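Local structure of predicted protease of the collagenase family (Methanopyrus kandleri, 5D88) at residues H32-V37 against K74-S79. The protein probably acts as a peptidase of the U32 family and binds a zinc ion. Sequence-based numbering, arbitrary orientation.
Sequences HHLDTV and KDRGLS
Leu34 and Leu78, both buried, form the packed part of this contact. CD1 of Leu78 meets CD1 of Leu34 tip to tip at 4.1 Å. Leu34 can reach it because its CG lies anti to the backbone N (chi1 -178°). Val37 adds a looser touch, with its CG1 4.5 Å from the same Leu78 CD1. All three side chains also touch Ile44 of strand 43-47, so the apolar part packs against the barrel wall.

The fold is a TIM barrel of eight parallel strands. Residues 32-37 follow the first strand and include a type I beta turn from Leu34 to Val37. Residues 74-79 run from the end of helix 63-75 into the third strand. That helix ends in a Schellman motif with Gly77 at positive phi, and Gly77 N bonds back to Lys74 O at 2.8 Å. The contact therefore joins two successive alpha-beta connections, which lead towards strands 43-47 and 79-83, away from the zinc site.

The other half is polar and exposed. Arg76 stretches out from CG to NE and brings its guanidinium end-on to Asp35. Both terminal nitrogens grip the single oxygen OD1 in a salt bridge. Arg76 NH1 lies 3.0 Å from Asp35 OD1 and meets its anti lone pair. This bond is bent to 154°. Arg76 NH2 donates to Asp35 OD1 at 3.2 Å from above the carboxylate plane. The carboxylate of Asp35 and the guanidinium of Arg76 are turned 31° apart. Arg31 also forms a salt bridge to OD1, and this shared negative charge probably offsets the closeness of the two arginines. A water bridges Arg76 NH1 and Leu34 O, at 2.8 Å from each. A second water donates to Asp35 OD2 and takes a weak bond from Arg76 NH2.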
loop_
_atom_site.group_PDB
_atom_site.type_symbol
_atom_site.label_atom_id
_atom_site.label_comp_id
_atom_site.label_asym_id
_atom_site.label_seq_id
_atom_site.Cartn_x
_atom_site.Cartn_y
_atom_site.Cartn_z
ATOM N N HIS A 32 16.620 -6.243 26.171
ATOM C CA HIS A 32 16.980 -5.100 27.004
ATOM C C HIS A 32 15.871 -4.048 27.026
ATOM O O HIS A 32 15.619 -3.429 28.065
ATOM C CB HIS A 32 18.291 -4.483 26.517
ATOM C CG HIS A 32 18.636 -3.204 27.210
ATOM N ND1 HIS A 32 19.011 -3.156 28.536
ATOM C CD2 HIS A 32 18.640 -1.924 26.769
ATOM C CE1 HIS A 32 19.246 -1.901 28.879
ATOM N NE2 HIS A 32 19.031 -1.135 27.824
ATOM N N HIS A 33 15.232 -3.809 25.877
ATOM C CA HIS A 33 14.113 -2.874 25.765
ATOM C C HIS A 33 12.998 -3.221 26.746
ATOM O O HIS A 33 12.295 -2.327 27.235
ATOM C CB HIS A 33 13.600 -2.923 24.316
ATOM C CG HIS A 33 12.791 -1.736 23.868
ATOM N ND1 HIS A 33 11.983 -1.783 22.744
ATOM C CD2 HIS A 33 12.693 -0.472 24.349
ATOM C CE1 HIS A 33 11.402 -0.609 22.572
ATOM N NE2 HIS A 33 11.820 0.209 23.529
ATOM N N LEU A 34 12.827 -4.511 27.041
ATOM C CA LEU A 34 11.772 -4.957 27.947
ATOM C C LEU A 34 11.925 -4.344 29.330
ATOM O O LEU A 34 10.926 -4.058 30.001
ATOM C CB LEU A 34 11.782 -6.484 28.049
ATOM C CG LEU A 34 10.707 -7.141 28.920
ATOM C CD1 LEU A 34 9.309 -6.739 28.456
ATOM C CD2 LEU A 34 10.850 -8.678 28.919
ATOM N N ASP A 35 13.166 -4.156 29.786
ATOM C CA ASP A 35 13.402 -3.633 31.125
ATOM C C ASP A 35 12.941 -2.189 31.285
ATOM O O ASP A 35 12.867 -1.712 32.420
ATOM C CB ASP A 35 14.889 -3.719 31.484
ATOM C CG ASP A 35 15.358 -5.139 31.764
ATOM O OD1 ASP A 35 14.539 -6.086 31.780
ATOM O OD2 ASP A 35 16.573 -5.303 31.987
ATOM N N THR A 36 12.659 -1.478 30.193
ATOM C CA THR A 36 12.216 -0.087 30.255
ATOM C C THR A 36 10.699 0.059 30.210
ATOM O O THR A 36 10.181 1.169 30.390
ATOM C CB THR A 36 12.826 0.718 29.100
ATOM O OG1 THR A 36 12.090 0.467 27.893
ATOM C CG2 THR A 36 14.305 0.344 28.899
ATOM N N VAL A 37 9.982 -1.020 29.977
ATOM C CA VAL A 37 8.521 -0.967 29.953
ATOM C C VAL A 37 8.019 -0.641 31.353
ATOM O O VAL A 37 8.442 -1.293 32.323
ATOM C CB VAL A 37 7.957 -2.297 29.470
ATOM C CG1 VAL A 37 6.421 -2.321 29.609
ATOM C CG2 VAL A 37 8.385 -2.545 28.037
ATOM N N LYS A 74 5.932 -12.656 30.178
ATOM C CA LYS A 74 4.897 -13.401 30.886
ATOM C C LYS A 74 5.240 -13.559 32.361
ATOM O O LYS A 74 4.358 -13.460 33.221
ATOM C CB LYS A 74 4.698 -14.761 30.234
ATOM C CG LYS A 74 4.006 -14.696 28.904
ATOM C CD LYS A 74 4.083 -16.047 28.215
ATOM C CE LYS A 74 3.338 -16.068 26.898
ATOM N NZ LYS A 74 1.933 -16.482 27.086
ATOM N N ASP A 75 6.512 -13.814 32.677
ATOM C CA ASP A 75 6.921 -13.891 34.078
ATOM C C ASP A 75 6.520 -12.635 34.828
ATOM O O ASP A 75 6.132 -12.694 36.000
ATOM C CB ASP A 75 8.430 -14.095 34.177
ATOM C CG ASP A 75 8.829 -15.542 34.056
ATOM O OD1 ASP A 75 8.100 -16.318 33.401
ATOM O OD2 ASP A 75 9.874 -15.905 34.629
ATOM N N ARG A 76 6.619 -11.486 34.171
ATOM C CA ARG A 76 6.290 -10.207 34.771
ATOM C C ARG A 76 4.803 -9.872 34.646
ATOM O O ARG A 76 4.397 -8.752 34.976
ATOM C CB ARG A 76 7.173 -9.122 34.139
ATOM C CG ARG A 76 8.686 -9.392 34.371
ATOM C CD ARG A 76 9.612 -8.402 33.659
ATOM N NE ARG A 76 11.033 -8.678 33.907
ATOM C CZ ARG A 76 12.038 -7.978 33.384
ATOM N NH1 ARG A 76 11.791 -6.954 32.573
ATOM N NH2 ARG A 76 13.298 -8.298 33.668
ATOM N N GLY A 77 3.989 -10.827 34.192
ATOM C CA GLY A 77 2.549 -10.661 34.121
ATOM C C GLY A 77 2.056 -9.758 33.013
ATOM O O GLY A 77 0.913 -9.292 33.068
ATOM N N LEU A 78 2.891 -9.485 32.012
ATOM C CA LEU A 78 2.477 -8.695 30.868
ATOM C C LEU A 78 1.770 -9.575 29.846
ATOM O O LEU A 78 2.201 -10.695 29.572
ATOM C CB LEU A 78 3.698 -8.030 30.227
ATOM C CG LEU A 78 4.350 -6.925 31.063
ATOM C CD1 LEU A 78 5.780 -6.641 30.618
ATOM C CD2 LEU A 78 3.517 -5.662 30.973
ATOM N N SER A 79 0.677 -9.064 29.287
ATOM C CA SER A 79 0.125 -9.662 28.078
ATOM C C SER A 79 1.083 -9.420 26.916
ATOM O O SER A 79 1.906 -8.500 26.942
ATOM C CB SER A 79 -1.260 -9.087 27.763
ATOM O OG SER A 79 -2.156 -9.355 28.822
HETATM O O HOH W 1 9.579 -5.273 32.181
HETATM O O HOH W 2 16.725 -8.018 33.227
#